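PDB 5FID: elicitor protein Hrip2 from Magnaporthe oryzae, which acts as a protein elicitor, probably secreted by the rice blast fungus and probably triggering defence responses in plants that perceive it. Local coordinates for residues D74-L80 and K121-L127. The protein carries 1 engineered substitution. Residues are numbered along the deposited sequence; the frame is centred on the assembly and turned at random.
Sequences DYGYYEL and KVYGCPL
Build two extended strands, 75-80 and 123-126, running antiparallel at 150° with their axes 4.4 Å apart at closest approach. Set Tyr77 opposite Gly124 and Tyr75 opposite Pro126 as non-hydrogen-bonded pairs, CA to CA 4.4 Å in each; Gly76-Cys125 and Tyr78-Tyr123 are the hydrogen-bonded pairs. Gly76 N gives to Cys125 O (2.7 Å) and Cys125 N to Gly76 O (2.9 Å); Tyr78 N gives to Tyr123 O (2.9 Å) and Tyr123 N to Tyr78 O (3.0 Å). Beyond the strand end, Leu127 N reaches Asp74 O at 3.0 Å.

The two glycines are the hollows. Tyr77 (chi1 m) brings its ring against the bare CA of Gly124, Tyr77 CD1 3.6 Å from Gly124 CA, where a beta carbon would strike CE1. Leu127 likewise fills the space above Gly76, its CD2 3.3 Å from Gly76 N. On the face of Tyr78 and Cys125, the p rotamer tips the Tyr78 ring across the neighbouring strand: Tyr78 CE2 is 3.5 Å from Tyr123 CB and Tyr78 CE1 3.7 Å from Cys125 CB; its hydroxyl is hydrogen-bonded to Gln102 O.

Strand 123-126 is outermost in its antiparallel sheet within this chain; backbone hydrogen bonds from Val122 and Gly124 go on to the second subunit, whose Tyr77 stacks on Tyr77 here. The chemistry thus divides: backbone hydrogen bonds set the register, one aromatic ring and one leucine fill the space over the glycines, Tyr78 packs between two beta carbons, and Cys125 adds a disulfide to Cys101, in a loop.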
ATOM      1  N   ASP A  74       1.879  11.383  -5.142  1.00 15.53           N
ATOM      2  CA  ASP A  74       0.946  11.962  -4.196  1.00 15.76           C
ATOM      3  C   ASP A  74      -0.037  10.900  -3.721  1.00 13.30           C
ATOM      4  O   ASP A  74      -1.170  10.876  -4.178  1.00 12.03           O
ATOM      5  CB  ASP A  74       0.160  13.084  -4.877  1.00 16.51           C
ATOM      6  CG  ASP A  74       1.021  14.285  -5.228  1.00 21.65           C
ATOM      7  OD1 ASP A  74       0.455  15.267  -5.757  1.00 26.52           O
ATOM      8  OD2 ASP A  74       2.243  14.257  -4.968  1.00 19.30           O
ATOM      9  N   TYR A  75       0.405  10.024  -2.820  1.00 11.23           N
ATOM     10  CA  TYR A  75      -0.430   8.946  -2.292  1.00 11.00           C
ATOM     11  C   TYR A  75      -0.620   9.082  -0.787  1.00 10.64           C
ATOM     12  O   TYR A  75       0.262   9.588  -0.075  1.00 11.32           O
ATOM     13  CB  TYR A  75       0.223   7.582  -2.513  1.00 10.61           C
ATOM     14  CG  TYR A  75       0.328   7.101  -3.944  1.00  9.92           C
ATOM     15  CD1 TYR A  75      -0.416   7.683  -4.970  1.00 10.18           C
ATOM     16  CD2 TYR A  75       1.153   6.030  -4.258  1.00 10.82           C
ATOM     17  CE1 TYR A  75      -0.316   7.206  -6.279  1.00 11.01           C
ATOM     18  CE2 TYR A  75       1.260   5.549  -5.569  1.00 10.05           C
ATOM     19  CZ  TYR A  75       0.518   6.143  -6.566  1.00 10.64           C
ATOM     20  OH  TYR A  75       0.633   5.668  -7.860  1.00  9.17           O
ATOM     21  N   GLY A  76      -1.760   8.598  -0.308  1.00 11.82           N
ATOM     22  CA  GLY A  76      -1.992   8.440   1.115  1.00 11.83           C
ATOM     23  C   GLY A  76      -1.941   6.952   1.399  1.00 13.48           C
ATOM     24  O   GLY A  76      -2.388   6.164   0.570  1.00 12.53           O
ATOM     25  N   TYR A  77      -1.395   6.566   2.550  1.00 14.34           N
ATOM     26  CA  TYR A  77      -1.235   5.159   2.883  1.00 13.77           C
ATOM     27  C   TYR A  77      -2.019   4.857   4.155  1.00 15.29           C
ATOM     28  O   TYR A  77      -2.111   5.701   5.038  1.00 14.89           O
ATOM     29  CB  TYR A  77       0.251   4.837   3.061  1.00 14.35           C
ATOM     30  CG  TYR A  77       1.098   5.182   1.842  1.00 15.71           C
ATOM     31  CD1 TYR A  77       1.106   4.363   0.718  1.00 16.59           C
ATOM     32  CD2 TYR A  77       1.880   6.326   1.813  1.00 16.57           C
ATOM     33  CE1 TYR A  77       1.887   4.677  -0.399  1.00 16.59           C
ATOM     34  CE2 TYR A  77       2.648   6.645   0.703  1.00 18.33           C
ATOM     35  CZ  TYR A  77       2.651   5.818  -0.392  1.00 17.34           C
ATOM     36  OH  TYR A  77       3.423   6.141  -1.491  1.00 20.69           O
ATOM     37  N   TYR A  78      -2.598   3.663   4.240  1.00 12.92           N
ATOM     38  CA  TYR A  78      -3.459   3.313   5.365  1.00 12.84           C
ATOM     39  C   TYR A  78      -3.339   1.824   5.662  1.00 13.44           C
ATOM     40  O   TYR A  78      -3.240   1.001   4.749  1.00 14.53           O
ATOM     41  CB  TYR A  78      -4.928   3.680   5.078  1.00 12.62           C
ATOM     42  CG  TYR A  78      -5.347   3.292   3.683  1.00 15.44           C
ATOM     43  CD1 TYR A  78      -5.042   4.105   2.602  1.00 14.86           C
ATOM     44  CD2 TYR A  78      -6.020   2.105   3.440  1.00 13.81           C
ATOM     45  CE1 TYR A  78      -5.391   3.749   1.314  1.00 14.29           C
ATOM     46  CE2 TYR A  78      -6.379   1.747   2.157  1.00 14.97           C
ATOM     47  CZ  TYR A  78      -6.059   2.571   1.100  1.00 14.70           C
ATOM     48  OH  TYR A  78      -6.403   2.208  -0.192  1.00 14.60           O
ATOM     49  N   GLU A  79      -3.357   1.487   6.947  1.00 13.29           N
ATOM     50  CA  GLU A  79      -3.164   0.117   7.396  1.00 11.53           C
ATOM     51  C   GLU A  79      -4.162  -0.173   8.503  1.00 12.74           C
ATOM     52  O   GLU A  79      -4.282   0.602   9.454  1.00 11.53           O
ATOM     53  CB  GLU A  79      -1.744  -0.055   7.935  1.00 12.74           C
ATOM     54  CG  GLU A  79      -1.445  -1.416   8.579  1.00 14.36           C
ATOM     55  CD  GLU A  79      -0.015  -1.525   9.091  1.00 15.55           C
ATOM     56  OE1 GLU A  79       0.669  -0.478   9.217  1.00 16.95           O
ATOM     57  OE2 GLU A  79       0.440  -2.665   9.373  1.00 18.60           O
ATOM     58  N   LEU A  80      -4.883  -1.279   8.371  1.00 10.88           N
ATOM     59  CA  LEU A  80      -5.778  -1.747   9.426  1.00 10.63           C
ATOM     60  C   LEU A  80      -5.096  -2.928  10.101  1.00 10.91           C
ATOM     61  O   LEU A  80      -5.034  -4.013   9.532  1.00 11.38           O
ATOM     62  CB  LEU A  80      -7.123  -2.176   8.832  1.00 11.05           C
ATOM     63  CG  LEU A  80      -8.171  -2.670   9.838  1.00 12.33           C
ATOM     64  CD1 LEU A  80      -8.557  -1.552  10.792  1.00 12.49           C
ATOM     65  CD2 LEU A  80      -9.408  -3.189   9.107  1.00 12.26           C
ATOM     66  N   LYS A 121      -0.222  -5.670   5.640  1.00 14.07           N
ATOM     67  CA  LYS A 121      -1.190  -5.244   4.647  1.00 13.76           C
ATOM     68  C   LYS A 121      -1.356  -3.748   4.793  1.00 14.31           C
ATOM     69  O   LYS A 121      -1.949  -3.263   5.753  1.00 11.74           O
ATOM     70  CB  LYS A 121      -2.509  -6.007   4.809  1.00 14.25           C
ATOM     71  CG  LYS A 121      -2.386  -7.466   4.353  1.00 16.75           C
ATOM     72  CD  LYS A 121      -3.704  -8.214   4.408  1.00 17.84           C
ATOM     73  CE  LYS A 121      -3.547  -9.627   3.841  1.00 18.92           C
ATOM     74  NZ  LYS A 121      -4.825 -10.406   3.967  1.00 20.76           N
ATOM     75  N   VAL A 122      -0.758  -3.027   3.852  1.00 12.27           N
ATOM     76  CA  VAL A 122      -0.753  -1.575   3.853  1.00 13.26           C
ATOM     77  C   VAL A 122      -1.106  -1.185   2.435  1.00 12.76           C
ATOM     78  O   VAL A 122      -0.561  -1.758   1.498  1.00 12.39           O
ATOM     79  CB  VAL A 122       0.649  -1.037   4.240  1.00 13.52           C
ATOM     80  CG1 VAL A 122       0.673   0.490   4.271  1.00 13.97           C
ATOM     81  CG2 VAL A 122       1.064  -1.575   5.591  1.00 14.38           C
ATOM     82  N   TYR A 123      -2.040  -0.251   2.269  1.00 13.04           N
ATOM     83  CA  TYR A 123      -2.467   0.154   0.934  1.00 14.28           C
ATOM     84  C   TYR A 123      -2.254   1.637   0.678  1.00 14.97           C
ATOM     85  O   TYR A 123      -2.315   2.446   1.610  1.00 13.15           O
ATOM     86  CB  TYR A 123      -3.936  -0.203   0.689  1.00 13.89           C
ATOM     87  CG  TYR A 123      -4.242  -1.669   0.862  1.00 15.76           C
ATOM     88  CD1 TYR A 123      -3.656  -2.624   0.047  1.00 18.34           C
ATOM     89  CD2 TYR A 123      -5.128  -2.096   1.828  1.00 16.00           C
ATOM     90  CE1 TYR A 123      -3.942  -3.973   0.203  1.00 18.89           C
ATOM     91  CE2 TYR A 123      -5.416  -3.440   1.992  1.00 17.82           C
ATOM     92  CZ  TYR A 123      -4.817  -4.369   1.179  1.00 19.00           C
ATOM     93  OH  TYR A 123      -5.112  -5.701   1.342  1.00 21.41           O
ATOM     94  N   GLY A 124      -2.006   1.974  -0.589  1.00 13.64           N
ATOM     95  CA  GLY A 124      -1.881   3.354  -1.031  1.00 12.55           C
ATOM     96  C   GLY A 124      -3.013   3.781  -1.962  1.00 13.00           C
ATOM     97  O   GLY A 124      -3.619   2.954  -2.654  1.00 12.44           O
ATOM     98  N   CYS A 125      -3.290   5.083  -1.988  1.00 10.62           N
ATOM     99  CA  CYS A 125      -4.378   5.630  -2.780  1.00 12.33           C
ATOM    100  C   CYS A 125      -4.049   7.088  -3.101  1.00 13.36           C
ATOM    101  O   CYS A 125      -3.522   7.799  -2.247  1.00 12.86           O
ATOM    102  CB  CYS A 125      -5.670   5.554  -1.955  1.00 12.12           C
ATOM    103  SG  CYS A 125      -7.188   6.038  -2.781  1.00 11.26           S
ATOM    104  N   PRO A 126      -4.355   7.542  -4.332  1.00 11.90           N
ATOM    105  CA  PRO A 126      -4.126   8.940  -4.719  1.00 11.78           C
ATOM    106  C   PRO A 126      -4.800   9.940  -3.789  1.00 12.03           C
ATOM    107  O   PRO A 126      -5.966   9.764  -3.415  1.00 12.09           O
ATOM    108  CB  PRO A 126      -4.790   9.026  -6.088  1.00 11.59           C
ATOM    109  CG  PRO A 126      -4.634   7.650  -6.656  1.00 11.04           C
ATOM    110  CD  PRO A 126      -4.797   6.719  -5.472  1.00 11.22           C
ATOM    111  N   LEU A 127      -4.073  10.994  -3.434  1.00 10.58           N
ATOM    112  CA  LEU A 127      -4.599  12.035  -2.556  1.00 11.32           C
ATOM    113  C   LEU A 127      -5.575  12.917  -3.330  1.00 13.48           C
ATOM    114  O   LEU A 127      -5.469  13.026  -4.559  1.00 11.64           O
ATOM    115  CB  LEU A 127      -3.445  12.892  -2.023  1.00 12.83           C
ATOM    116  CG  LEU A 127      -2.409  12.178  -1.158  1.00 11.67           C
ATOM    117  CD1 LEU A 127      -1.263  13.113  -0.802  1.00 12.44           C
ATOM    118  CD2 LEU A 127      -3.086  11.646   0.104  1.00 11.73           C
TER
HETATM  119  O   HOH W   1      -3.388  12.557  -6.179  1.00 20.87           O